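Local coordinates for protein NAD-dependent L-serine dehydrogenase (Pseudomonas aeruginosa, PDB 3OBB) that oxidises L-serine and methyl-L-serine with NAD+ as the hydride acceptor, works as a homotetramer and is possibly involved in serine catabolism, at residues 73-84 against 103-114. Sequence-based numbering, arbitrary orientation.
Sequences VEGLYLDDDGLL and SARKIHAAARER
The side chain of Glu74 reaches across to helix 103-112, and its carboxylate has a separate partner for each oxygen. Ser103 OG donates to Glu74 OE1 at 2.8 Å, reaching the lone pair that faces away from the other oxygen, while Lys106 NZ forms a salt bridge with Glu74 OE2 at 3.0 Å. Glu74 has CG opposite the backbone N (chi1 -158°) and an extended chain beyond it; the Lys106 side chain, bent at chi2 and chi4, crosses it at about a right angle and sets NZ beside OE2. The two contacts should limit rotation of the carboxylate and probably favour its charged form.

Beneath this polar edge Ile107 is a knob in the hole formed by Val73, Glu74, Tyr77 and Leu78, its CD1 lying 3.8 Å from Val73 CG1. Tyr77 OH is hydrogen-bonded to Ser65 OG. Farther along, Leu78 CD2 presses tightly against Ala110 CB at 3.3 Å, and Leu84 CD1 meets the same methyl. The Arg114 guanidinium lays one face over the carbonyl carbon of Leu84; NE is 3.5 Å from Leu84 O, too poorly angled for a hydrogen bond.

The axes of helices 73-78 and 103-112 run nearly parallel (10°), 10.3 Å apart at closest approach, and Ile107 and Leu84 also rest on Met118 of strand 117-124. With strand 92-95 between them in sequence, the helices pack on a largely parallel sheet, as is typical of Rossmann-type NAD-binding domains.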
loop_
_atom_site.group_PDB
_atom_site.type_symbol
_atom_site.label_atom_id
_atom_site.label_comp_id
_atom_site.label_asym_id
_atom_site.label_seq_id
_atom_site.Cartn_x
_atom_site.Cartn_y
_atom_site.Cartn_z
ATOM N N VAL A 73 24.296 -20.132 -2.972
ATOM C CA VAL A 73 24.011 -21.486 -2.494
ATOM C C VAL A 73 23.772 -22.502 -3.634
ATOM O O VAL A 73 24.289 -23.626 -3.611
ATOM C CB VAL A 73 22.795 -21.448 -1.524
ATOM C CG1 VAL A 73 22.061 -22.772 -1.461
ATOM C CG2 VAL A 73 23.231 -21.011 -0.118
ATOM N N GLU A 74 22.985 -22.081 -4.620
ATOM C CA GLU A 74 22.512 -22.949 -5.674
ATOM C C GLU A 74 23.655 -23.194 -6.637
ATOM O O GLU A 74 23.951 -24.332 -6.964
ATOM C CB GLU A 74 21.332 -22.284 -6.366
ATOM C CG GLU A 74 20.422 -23.215 -7.097
ATOM C CD GLU A 74 19.518 -22.452 -8.004
ATOM O OE1 GLU A 74 18.470 -21.971 -7.536
ATOM O OE2 GLU A 74 19.875 -22.302 -9.186
ATOM N N GLY A 75 24.327 -22.117 -7.035
ATOM C CA GLY A 75 25.561 -22.193 -7.815
ATOM C C GLY A 75 26.668 -23.035 -7.192
ATOM O O GLY A 75 27.460 -23.634 -7.912
ATOM N N LEU A 76 26.721 -23.087 -5.859
ATOM C CA LEU A 76 27.690 -23.922 -5.151
ATOM C C LEU A 76 27.374 -25.404 -5.292
ATOM O O LEU A 76 28.255 -26.191 -5.626
ATOM C CB LEU A 76 27.741 -23.567 -3.667
ATOM C CG LEU A 76 28.670 -24.384 -2.767
ATOM C CD1 LEU A 76 30.093 -23.912 -2.937
ATOM C CD2 LEU A 76 28.250 -24.266 -1.314
ATOM N N TYR A 77 26.121 -25.776 -5.036
ATOM C CA TYR A 77 25.702 -27.178 -5.013
ATOM C C TYR A 77 25.448 -27.807 -6.379
ATOM O O TYR A 77 25.547 -29.015 -6.508
ATOM C CB TYR A 77 24.410 -27.335 -4.209
ATOM C CG TYR A 77 24.587 -27.492 -2.726
ATOM C CD1 TYR A 77 24.373 -26.414 -1.874
ATOM C CD2 TYR A 77 24.926 -28.721 -2.167
ATOM C CE1 TYR A 77 24.511 -26.546 -0.504
ATOM C CE2 TYR A 77 25.068 -28.871 -0.802
ATOM C CZ TYR A 77 24.852 -27.766 0.033
ATOM O OH TYR A 77 24.997 -27.874 1.393
ATOM N N LEU A 78 25.103 -26.988 -7.372
ATOM C CA LEU A 78 24.484 -27.459 -8.611
ATOM C C LEU A 78 25.343 -27.393 -9.880
ATOM O O LEU A 78 25.124 -28.168 -10.824
ATOM C CB LEU A 78 23.171 -26.703 -8.862
ATOM C CG LEU A 78 21.934 -27.070 -8.038
ATOM C CD1 LEU A 78 20.683 -26.426 -8.615
ATOM C CD2 LEU A 78 21.748 -28.569 -8.013
ATOM N N ASP A 79 26.316 -26.488 -9.896
ATOM C CA ASP A 79 26.964 -26.056 -11.144
ATOM C C ASP A 79 27.654 -27.092 -12.039
ATOM O O ASP A 79 28.122 -26.718 -13.121
ATOM C CB ASP A 79 27.916 -24.881 -10.882
ATOM C CG ASP A 79 27.197 -23.535 -10.855
ATOM O OD1 ASP A 79 25.945 -23.514 -10.797
ATOM O OD2 ASP A 79 27.894 -22.493 -10.883
ATOM N N ASP A 80 27.719 -28.363 -11.618
ATOM C CA ASP A 80 28.210 -29.487 -12.479
ATOM C C ASP A 80 29.699 -29.829 -12.290
ATOM O O ASP A 80 30.333 -30.407 -13.171
ATOM C CB ASP A 80 27.931 -29.213 -13.970
ATOM C CG ASP A 80 27.635 -30.473 -14.755
ATOM O OD1 ASP A 80 28.524 -30.944 -15.506
ATOM O OD2 ASP A 80 26.503 -30.988 -14.618
ATOM N N ASP A 81 30.224 -29.469 -11.120
ATOM C CA ASP A 81 31.636 -29.561 -10.763
ATOM C C ASP A 81 31.705 -29.401 -9.230
ATOM O O ASP A 81 32.304 -28.453 -8.695
ATOM C CB ASP A 81 32.424 -28.454 -11.476
ATOM C CG ASP A 81 31.623 -27.153 -11.605
ATOM O OD1 ASP A 81 31.777 -26.256 -10.751
ATOM O OD2 ASP A 81 30.828 -27.034 -12.555
ATOM N N GLY A 82 31.069 -30.342 -8.528
ATOM C CA GLY A 82 30.748 -30.190 -7.111
ATOM C C GLY A 82 29.590 -29.224 -7.096
ATOM O O GLY A 82 29.265 -28.671 -8.145
ATOM N N LEU A 83 28.952 -28.998 -5.944
ATOM C CA LEU A 83 29.264 -29.633 -4.664
ATOM C C LEU A 83 28.506 -30.946 -4.519
ATOM O O LEU A 83 29.010 -31.893 -3.916
ATOM C CB LEU A 83 28.890 -28.695 -3.495
ATOM C CG LEU A 83 29.588 -28.859 -2.139
ATOM C CD1 LEU A 83 29.350 -27.652 -1.254
ATOM C CD2 LEU A 83 29.157 -30.132 -1.413
ATOM N N LEU A 84 27.284 -30.994 -5.048
ATOM C CA LEU A 84 26.517 -32.236 -5.055
ATOM C C LEU A 84 27.229 -33.345 -5.835
ATOM O O LEU A 84 27.148 -34.494 -5.445
ATOM C CB LEU A 84 25.099 -32.036 -5.596
ATOM C CG LEU A 84 24.057 -31.383 -4.686
ATOM C CD1 LEU A 84 22.776 -31.229 -5.466
ATOM C CD2 LEU A 84 23.820 -32.178 -3.409
ATOM N N SER A 103 14.287 -22.405 -5.678
ATOM C CA SER A 103 15.698 -22.771 -5.618
ATOM C C SER A 103 16.000 -23.972 -4.699
ATOM O O SER A 103 16.801 -24.832 -5.069
ATOM C CB SER A 103 16.545 -21.559 -5.262
ATOM O OG SER A 103 17.819 -21.959 -4.825
ATOM N N ALA A 104 15.349 -24.054 -3.539
ATOM C CA ALA A 104 15.480 -25.226 -2.653
ATOM C C ALA A 104 14.961 -26.532 -3.258
ATOM O O ALA A 104 15.518 -27.600 -2.998
ATOM C CB ALA A 104 14.784 -24.980 -1.341
ATOM N N ARG A 105 13.866 -26.464 -4.007
ATOM C CA ARG A 105 13.329 -27.655 -4.677
ATOM C C ARG A 105 14.283 -28.144 -5.761
ATOM O O ARG A 105 14.499 -29.352 -5.924
ATOM C CB ARG A 105 11.962 -27.374 -5.312
ATOM C CG ARG A 105 10.859 -27.249 -4.300
ATOM C CD ARG A 105 9.513 -26.976 -4.929
ATOM N NE ARG A 105 8.786 -26.150 -3.974
ATOM C CZ ARG A 105 8.385 -24.902 -4.186
ATOM N NH1 ARG A 105 8.558 -24.313 -5.363
ATOM N NH2 ARG A 105 7.749 -24.272 -3.219
ATOM N N LYS A 106 14.815 -27.190 -6.515
ATOM C CA LYS A 106 15.801 -27.440 -7.555
ATOM C C LYS A 106 17.016 -28.184 -6.984
ATOM O O LYS A 106 17.419 -29.227 -7.523
ATOM C CB LYS A 106 16.195 -26.109 -8.200
ATOM C CG LYS A 106 17.029 -26.227 -9.424
ATOM C CD LYS A 106 16.410 -25.455 -10.600
ATOM C CE LYS A 106 17.488 -25.103 -11.628
ATOM N NZ LYS A 106 18.600 -24.325 -10.959
ATOM N N ILE A 107 17.587 -27.667 -5.895
ATOM C CA ILE A 107 18.661 -28.375 -5.201
ATOM C C ILE A 107 18.166 -29.728 -4.678
ATOM O O ILE A 107 18.865 -30.720 -4.834
ATOM C CB ILE A 107 19.326 -27.539 -4.054
ATOM C CG1 ILE A 107 19.940 -26.252 -4.615
ATOM C CG2 ILE A 107 20.452 -28.317 -3.403
ATOM C CD1 ILE A 107 19.996 -25.082 -3.618
ATOM N N HIS A 108 16.977 -29.772 -4.064
ATOM C CA HIS A 108 16.432 -31.044 -3.539
ATOM C C HIS A 108 16.395 -32.161 -4.593
ATOM O O HIS A 108 16.794 -33.301 -4.324
ATOM C CB HIS A 108 15.021 -30.867 -2.972
ATOM C CG HIS A 108 14.974 -30.659 -1.486
ATOM N ND1 HIS A 108 15.142 -31.686 -0.586
ATOM C CD2 HIS A 108 14.722 -29.554 -0.748
ATOM C CE1 HIS A 108 15.005 -31.226 0.641
ATOM N NE2 HIS A 108 14.751 -29.932 0.572
ATOM N N ALA A 109 15.906 -31.817 -5.784
ATOM C CA ALA A 109 15.734 -32.764 -6.879
ATOM C C ALA A 109 17.068 -33.257 -7.395
ATOM O O ALA A 109 17.226 -34.452 -7.712
ATOM C CB ALA A 109 14.914 -32.135 -8.029
ATOM N N ALA A 110 18.030 -32.344 -7.510
ATOM C CA ALA A 110 19.354 -32.749 -7.953
ATOM C C ALA A 110 19.962 -33.693 -6.911
ATOM O O ALA A 110 20.510 -34.726 -7.274
ATOM C CB ALA A 110 20.240 -31.552 -8.230
ATOM N N ALA A 111 19.806 -33.369 -5.623
ATOM C CA ALA A 111 20.249 -34.265 -4.548
ATOM C C ALA A 111 19.630 -35.664 -4.640
ATOM O O ALA A 111 20.342 -36.658 -4.485
ATOM C CB ALA A 111 19.977 -33.665 -3.206
ATOM N N ARG A 112 18.320 -35.744 -4.891
ATOM C CA ARG A 112 17.648 -37.038 -5.066
ATOM C C ARG A 112 18.143 -37.790 -6.284
ATOM O O ARG A 112 18.427 -38.987 -6.197
ATOM C CB ARG A 112 16.130 -36.882 -5.180
ATOM C CG ARG A 112 15.453 -36.661 -3.861
ATOM C CD ARG A 112 13.960 -36.481 -4.052
ATOM N NE ARG A 112 13.339 -35.871 -2.878
ATOM C CZ ARG A 112 12.996 -36.553 -1.789
ATOM N NH1 ARG A 112 12.433 -35.924 -0.769
ATOM N NH2 ARG A 112 13.222 -37.867 -1.718
ATOM N N GLU A 113 18.227 -37.082 -7.415
ATOM C CA GLU A 113 18.687 -37.633 -8.703
ATOM C C GLU A 113 20.047 -38.340 -8.575
ATOM O O GLU A 113 20.520 -38.974 -9.523
ATOM C CB GLU A 113 18.757 -36.501 -9.742
ATOM C CG GLU A 113 19.114 -36.911 -11.168
ATOM C CD GLU A 113 18.030 -37.719 -11.846
ATOM O OE1 GLU A 113 16.883 -37.221 -11.952
ATOM O OE2 GLU A 113 18.330 -38.854 -12.290
ATOM N N ARG A 114 20.628 -38.266 -7.379
ATOM C CA ARG A 114 21.996 -38.674 -7.105
ATOM C C ARG A 114 22.116 -39.628 -5.870
ATOM O O ARG A 114 23.190 -40.138 -5.380
ATOM C CB ARG A 114 22.828 -37.378 -6.926
ATOM C CG ARG A 114 24.259 -37.535 -6.449
ATOM C CD ARG A 114 25.025 -36.227 -6.643
ATOM N NE ARG A 114 25.486 -36.096 -8.030
ATOM C CZ ARG A 114 25.058 -35.137 -8.874
ATOM N NH1 ARG A 114 25.547 -35.155 -10.128
ATOM N NH2 ARG A 114 24.152 -34.168 -8.473
#